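Alpha-ketoglutarate-dependent 2,4-dichlorophenoxyacetate dioxygenase (Bradyrhizobium diazoefficiens, PDB 5BKE) probably catalyses 2-oxoglutarate-dependent oxygenation as a metal-dependent dioxygenase of the TfdA family, and degrades aryloxyalkanoate herbicides. Local coordinates at residues H115-F120 against K126-S131; S35-Y40 against L254-N259. All blocks are in the same frame, centred on the assembly; numbering follows the deposited sequence.

Interaction 1 (H115-F120 against K126-S131). With MN (manganese (II) ion), chain N; OGA (N-oxalylglycine), chain O.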
loop_
_atom_site.group_PDB
_atom_site.type_symbol
_atom_site.label_atom_id
_atom_site.label_comp_id
_atom_site.label_asym_id
_atom_site.label_seq_id
_atom_site.Cartn_x
_atom_site.Cartn_y
_atom_site.Cartn_z
ATOM N N HIS C 115 31.944 -24.112 10.894
ATOM C CA HIS C 115 32.080 -23.895 12.328
ATOM C C HIS C 115 32.144 -22.418 12.676
ATOM O O HIS C 115 32.437 -21.575 11.823
ATOM C CB HIS C 115 33.315 -24.648 12.895
ATOM C CG HIS C 115 34.643 -24.061 12.504
ATOM N ND1 HIS C 115 35.261 -24.352 11.306
ATOM C CD2 HIS C 115 35.484 -23.233 13.167
ATOM C CE1 HIS C 115 36.419 -23.715 11.244
ATOM N NE2 HIS C 115 36.576 -23.022 12.358
ATOM N N SER C 116 31.854 -22.129 13.942
ATOM C CA SER C 116 32.072 -20.819 14.553
ATOM C C SER C 116 33.139 -21.049 15.630
ATOM O O SER C 116 33.033 -22.013 16.400
ATOM C CB SER C 116 30.758 -20.309 15.150
ATOM O OG SER C 116 30.904 -19.020 15.697
ATOM N N ASP C 117 34.176 -20.211 15.665
ATOM C CA ASP C 117 35.355 -20.499 16.492
ATOM C C ASP C 117 35.010 -20.460 17.971
ATOM O O ASP C 117 34.250 -19.570 18.425
ATOM C CB ASP C 117 36.504 -19.511 16.244
ATOM C CG ASP C 117 37.170 -19.682 14.894
ATOM O OD1 ASP C 117 37.223 -20.805 14.347
ATOM O OD2 ASP C 117 37.675 -18.659 14.385
ATOM N N SER C 118 35.589 -21.433 18.688
ATOM C CA SER C 118 35.471 -21.542 20.145
ATOM C C SER C 118 34.022 -21.620 20.646
ATOM O O SER C 118 33.719 -21.187 21.768
ATOM C CB SER C 118 36.234 -20.404 20.837
ATOM O OG SER C 118 37.631 -20.544 20.657
ATOM N N SER C 119 33.127 -22.166 19.819
ATOM C CA SER C 119 31.736 -22.348 20.219
ATOM C C SER C 119 31.617 -23.421 21.329
ATOM O O SER C 119 30.590 -23.506 22.020
ATOM C CB SER C 119 30.838 -22.637 19.001
ATOM O OG SER C 119 31.055 -23.920 18.448
ATOM N N PHE C 120 32.686 -24.216 21.482
ATOM C CA PHE C 120 32.887 -25.179 22.587
ATOM C C PHE C 120 33.311 -24.542 23.925
ATOM O O PHE C 120 33.588 -25.260 24.883
ATOM C CB PHE C 120 33.924 -26.242 22.177
ATOM C CG PHE C 120 35.228 -25.663 21.705
ATOM C CD1 PHE C 120 36.193 -25.212 22.624
ATOM C CD2 PHE C 120 35.495 -25.543 20.335
ATOM C CE1 PHE C 120 37.392 -24.653 22.178
ATOM C CE2 PHE C 120 36.701 -24.995 19.884
ATOM C CZ PHE C 120 37.646 -24.546 20.806
ATOM N N LYS C 126 34.742 -13.559 20.134
ATOM C CA LYS C 126 34.193 -12.428 19.417
ATOM C C LYS C 126 34.763 -12.426 17.981
ATOM O O LYS C 126 34.150 -13.008 17.078
ATOM C CB LYS C 126 34.513 -11.139 20.184
ATOM C CG LYS C 126 33.733 -9.913 19.750
ATOM C CD LYS C 126 34.091 -8.724 20.626
ATOM C CE LYS C 126 33.935 -7.409 19.871
ATOM N NZ LYS C 126 34.306 -6.225 20.697
ATOM N N PHE C 127 35.938 -11.822 17.779
ATOM C CA PHE C 127 36.550 -11.751 16.440
ATOM C C PHE C 127 37.695 -12.732 16.285
ATOM O O PHE C 127 38.452 -12.975 17.240
ATOM C CB PHE C 127 37.081 -10.343 16.116
ATOM C CG PHE C 127 36.033 -9.250 16.122
ATOM C CD1 PHE C 127 34.669 -9.531 15.978
ATOM C CD2 PHE C 127 36.427 -7.920 16.231
ATOM C CE1 PHE C 127 33.728 -8.511 15.976
ATOM C CE2 PHE C 127 35.486 -6.889 16.220
ATOM C CZ PHE C 127 34.134 -7.189 16.102
ATOM N N SER C 128 37.816 -13.280 15.085
ATOM C CA SER C 128 39.002 -14.008 14.652
ATOM C C SER C 128 39.668 -13.289 13.482
ATOM O O SER C 128 38.985 -12.814 12.563
ATOM C CB SER C 128 38.638 -15.417 14.222
ATOM O OG SER C 128 38.061 -16.160 15.278
ATOM N N LEU C 129 40.997 -13.228 13.508
ATOM C CA LEU C 129 41.765 -12.472 12.506
ATOM C C LEU C 129 42.826 -13.359 11.857
ATOM O O LEU C 129 43.798 -13.737 12.514
ATOM C CB LEU C 129 42.419 -11.243 13.144
ATOM C CG LEU C 129 41.531 -10.168 13.771
ATOM C CD1 LEU C 129 41.025 -10.510 15.169
ATOM C CD2 LEU C 129 42.313 -8.870 13.801
ATOM N N LEU C 130 42.649 -13.665 10.569
ATOM C CA LEU C 130 43.508 -14.621 9.867
ATOM C C LEU C 130 44.435 -13.988 8.826
ATOM O O LEU C 130 43.985 -13.322 7.882
ATOM C CB LEU C 130 42.662 -15.731 9.238
ATOM C CG LEU C 130 43.369 -17.007 8.773
ATOM C CD1 LEU C 130 43.987 -17.736 9.954
ATOM C CD2 LEU C 130 42.395 -17.919 8.048
ATOM N N SER C 131 45.734 -14.223 9.014
ATOM C CA SER C 131 46.782 -13.685 8.155
ATOM C C SER C 131 47.421 -14.797 7.321
ATOM O O SER C 131 47.749 -15.866 7.845
ATOM C CB SER C 131 47.815 -12.964 9.014
ATOM O OG SER C 131 48.964 -12.599 8.286
HETATM MN MN MN N . 37.934 -21.493 12.524
HETATM C C1 OGA O . 40.405 -20.518 11.722
HETATM C C2 OGA O . 39.998 -21.310 10.581
HETATM C C4 OGA O . 40.471 -21.903 8.242
HETATM C C5 OGA O . 41.643 -21.680 7.326
HETATM O O1 OGA O . 39.573 -20.377 12.650
HETATM O O2 OGA O . 41.537 -19.985 11.708
HETATM O "O2'" OGA O . 39.078 -22.108 10.729
HETATM O O3 OGA O . 42.769 -22.036 7.746
HETATM N N1 OGA O . 40.629 -21.087 9.436
HETATM O O4 OGA O . 41.446 -21.144 6.212
#

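Interaction 2 (S35-Y40 against L254-N259). With OGA (N-oxalylglycine), chain O.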
loop_
_atom_site.group_PDB
_atom_site.type_symbol
_atom_site.label_atom_id
_atom_site.label_comp_id
_atom_site.label_asym_id
_atom_site.label_seq_id
_atom_site.Cartn_x
_atom_site.Cartn_y
_atom_site.Cartn_z
ATOM N N SER C 35 32.531 -1.021 13.848
ATOM C CA SER C 35 31.188 -0.800 13.265
ATOM C C SER C 35 31.015 -1.560 11.962
ATOM O O SER C 35 29.944 -2.142 11.723
ATOM C CB SER C 35 30.872 0.680 13.037
ATOM O OG SER C 35 31.099 1.418 14.216
ATOM N N ALA C 36 32.074 -1.579 11.141
ATOM C CA ALA C 36 32.099 -2.357 9.898
ATOM C C ALA C 36 31.973 -3.853 10.186
ATOM O O ALA C 36 31.335 -4.585 9.428
ATOM C CB ALA C 36 33.360 -2.065 9.107
ATOM N N MET C 37 32.577 -4.296 11.293
ATOM C CA MET C 37 32.461 -5.685 11.737
ATOM C C MET C 37 31.028 -5.987 12.152
ATOM O O MET C 37 30.513 -7.049 11.831
ATOM C CB MET C 37 33.446 -6.003 12.880
ATOM C CG MET C 37 34.915 -6.114 12.458
ATOM S SD MET C 37 35.276 -7.482 11.326
ATOM C CE MET C 37 35.262 -8.864 12.457
ATOM N N ASP C 38 30.391 -5.052 12.863
ATOM C CA ASP C 38 28.967 -5.181 13.218
ATOM C C ASP C 38 28.087 -5.297 11.958
ATOM O O ASP C 38 27.265 -6.212 11.853
ATOM C CB ASP C 38 28.497 -4.008 14.094
ATOM C CG ASP C 38 29.229 -3.924 15.438
ATOM O OD1 ASP C 38 29.645 -4.966 15.997
ATOM O OD2 ASP C 38 29.371 -2.786 15.939
ATOM N N LYS C 39 28.289 -4.378 11.010
ATOM C CA LYS C 39 27.531 -4.350 9.754
ATOM C C LYS C 39 27.835 -5.548 8.821
ATOM O O LYS C 39 26.950 -6.358 8.535
ATOM C CB LYS C 39 27.754 -3.007 9.048
ATOM C CG LYS C 39 26.927 -2.813 7.775
ATOM C CD LYS C 39 27.086 -1.402 7.228
ATOM C CE LYS C 39 26.308 -1.233 5.926
ATOM N NZ LYS C 39 26.216 0.220 5.586
ATOM N N TYR C 40 29.093 -5.670 8.384
ATOM C CA TYR C 40 29.500 -6.611 7.331
ATOM C C TYR C 40 29.804 -8.036 7.806
ATOM O O TYR C 40 29.765 -8.977 7.007
ATOM C CB TYR C 40 30.675 -6.039 6.537
ATOM C CG TYR C 40 30.345 -4.734 5.831
ATOM C CD1 TYR C 40 29.665 -4.739 4.596
ATOM C CD2 TYR C 40 30.695 -3.500 6.393
ATOM C CE1 TYR C 40 29.352 -3.551 3.937
ATOM C CE2 TYR C 40 30.393 -2.304 5.742
ATOM C CZ TYR C 40 29.717 -2.337 4.515
ATOM O OH TYR C 40 29.413 -1.170 3.856
ATOM N N LEU C 254 44.655 -10.255 5.058
ATOM C CA LEU C 254 44.090 -10.475 6.388
ATOM C C LEU C 254 42.575 -10.472 6.262
ATOM O O LEU C 254 41.989 -9.485 5.814
ATOM C CB LEU C 254 44.566 -9.441 7.424
ATOM C CG LEU C 254 44.091 -9.714 8.872
ATOM C CD1 LEU C 254 45.203 -9.520 9.890
ATOM C CD2 LEU C 254 42.843 -8.927 9.279
ATOM N N VAL C 255 41.965 -11.584 6.652
ATOM C CA VAL C 255 40.514 -11.703 6.725
ATOM C C VAL C 255 40.122 -11.854 8.193
ATOM O O VAL C 255 40.681 -12.687 8.921
ATOM C CB VAL C 255 39.970 -12.866 5.856
ATOM C CG1 VAL C 255 38.455 -12.949 5.932
ATOM C CG2 VAL C 255 40.385 -12.678 4.397
ATOM N N MET C 256 39.183 -11.018 8.626
ATOM C CA MET C 256 38.671 -11.060 9.994
ATOM C C MET C 256 37.162 -11.213 10.009
ATOM O O MET C 256 36.455 -10.627 9.174
ATOM C CB MET C 256 39.134 -9.856 10.818
ATOM C CG MET C 256 38.641 -8.493 10.370
ATOM S SD MET C 256 39.308 -7.122 11.349
ATOM C CE MET C 256 38.788 -7.532 13.023
ATOM N N TRP C 257 36.668 -12.027 10.934
ATOM C CA TRP C 257 35.250 -12.340 10.977
ATOM C C TRP C 257 34.668 -12.262 12.382
ATOM O O TRP C 257 35.386 -12.472 13.379
ATOM C CB TRP C 257 34.958 -13.695 10.313
ATOM C CG TRP C 257 35.650 -14.884 10.936
ATOM C CD1 TRP C 257 35.171 -15.671 11.954
ATOM C CD2 TRP C 257 36.921 -15.441 10.563
ATOM N NE1 TRP C 257 36.070 -16.663 12.246
ATOM C CE2 TRP C 257 37.152 -16.554 11.410
ATOM C CE3 TRP C 257 37.896 -15.099 9.608
ATOM C CZ2 TRP C 257 38.313 -17.336 11.330
ATOM C CZ3 TRP C 257 39.054 -15.878 9.521
ATOM C CH2 TRP C 257 39.252 -16.980 10.384
ATOM N N ASP C 258 33.375 -11.940 12.446
ATOM C CA ASP C 258 32.639 -11.966 13.691
ATOM C C ASP C 258 32.028 -13.344 13.870
ATOM O O ASP C 258 31.128 -13.754 13.119
ATOM C CB ASP C 258 31.574 -10.865 13.741
ATOM C CG ASP C 258 30.909 -10.749 15.109
ATOM O OD1 ASP C 258 31.260 -11.511 16.046
ATOM O OD2 ASP C 258 30.030 -9.871 15.257
ATOM N N ASN C 259 32.530 -14.065 14.878
ATOM C CA ASN C 259 32.050 -15.432 15.180
ATOM C C ASN C 259 30.599 -15.442 15.663
ATOM O O ASN C 259 29.907 -16.453 15.533
ATOM C CB ASN C 259 32.975 -16.116 16.202
ATOM C CG ASN C 259 34.317 -16.512 15.592
ATOM O OD1 ASN C 259 34.399 -17.421 14.744
ATOM N ND2 ASN C 259 35.370 -15.814 15.999
HETATM C C1 OGA O . 40.405 -20.518 11.722
HETATM C C2 OGA O . 39.998 -21.310 10.581
HETATM C C4 OGA O . 40.471 -21.903 8.242
HETATM C C5 OGA O . 41.643 -21.680 7.326
HETATM O O1 OGA O . 39.573 -20.377 12.650
HETATM O O2 OGA O . 41.537 -19.985 11.708
HETATM O "O2'" OGA O . 39.078 -22.108 10.729
HETATM O O3 OGA O . 42.769 -22.036 7.746
HETATM N N1 OGA O . 40.629 -21.087 9.436
HETATM O O4 OGA O . 41.446 -21.144 6.212
HETATM O O HOH W 1 30.761 -7.287 15.236
#

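Interaction 1 (H115-F120 against K126-S131)
Ser-128, near the start of strand 127-132, meets Asp-117 of the preceding loop through one short hydrogen bond, its OG donating to Asp-117 OD2 over 2.7 Å. The serine hydroxyl lies beside its own backbone N (chi1 -61°), which carries OG to the anti lone pair of OD2, on the side away from OD1. OG is itself approached by the ND2 of Asn-259, so it passes a chain of hydrogen bonds on to the carboxylate. With an alanine in its place, Asp-117 OD2 would probably lose this donor, and the carboxylate would be held less firmly about its CB-CG bond. Farther along the strand, Leu-130 touches the inhibitor instead of the loop, its CD1 lying 3.8 Å from N-oxalylglycine O2. The manganese ion sits on the loop side, held by His-115 NE2 at 2.0 Å and by Asp-117 OD1 at 2.1 Å. His-264 completes this facial triad of two histidines and one carboxylate, and N-oxalylglycine chelates the ion through O1 and O2', the latter at the edge of the His-115 ring. Asp-117 thus divides its work, OD1 for the metal and OD2 for the serine, consistent with Ser-128 acting as a second-shell residue that helps to orient a monodentate ligand.

Interaction 2 (S35-Y40 against L254-N259)
Asp-258 OD2 is gripped by three groups: a water that donates to it over 2.7 Å, Gln-261 NE2 and His-202 NE2. The same water donates to Asp-38 OD1, also at 2.7 Å, and so bridges helix 27-40 to the end of strand 254-258. It probably eases the meeting of two carboxylates whose oxygens OD1 of Asp-38 and OD2 of Asp-258 stand 5.0 Å apart, while Arg-260 forms a salt bridge with Asp-258 OD1. The apolar half of the contact belongs to Met-37. Bent at both chi2 (-64°) and chi3 (-77°), its chain lays CE on the strand backbone, 3.5 Å from Trp-257 C. Here the helix packs against the large sheet of the double-stranded beta-helix fold expected for this family, the segment axes crossing at -68°. Met-256 runs obliquely across Met-37, its CG 3.6 Å from Met-37 SD, with Leu-43 of the adjoining strand touching both methionines. From the next position Trp-257 leaves the strand away from the helix and turns the edge of its indole to N-oxalylglycine, CZ2 lying 3.5 Å from O1. Its NE1 makes a weak hydrogen bond to Asn-259 OD1.

Overall arrangement
The two contacts lie with their centres about 11 Å apart and share one mixed sheet, in which strands 127-132 and 254-258 are antiparallel neighbours. Along the chain the order is 35-40, 115-120, 126-131, 254-259, so interaction 1 is nested within the long loop that interaction 2 closes. The strands are joined directly, with Leu-130 N 2.7 Å from Val-255 O in a probable hydrogen bond. Helix 27-40 packs on one side of strand 254-258, whereas the manganese and N-oxalylglycine lie on the other. Asn-259, just past that strand, reaches both Ser-116 and Ser-128, tying the end of this strand to the metal-binding loop of the active site.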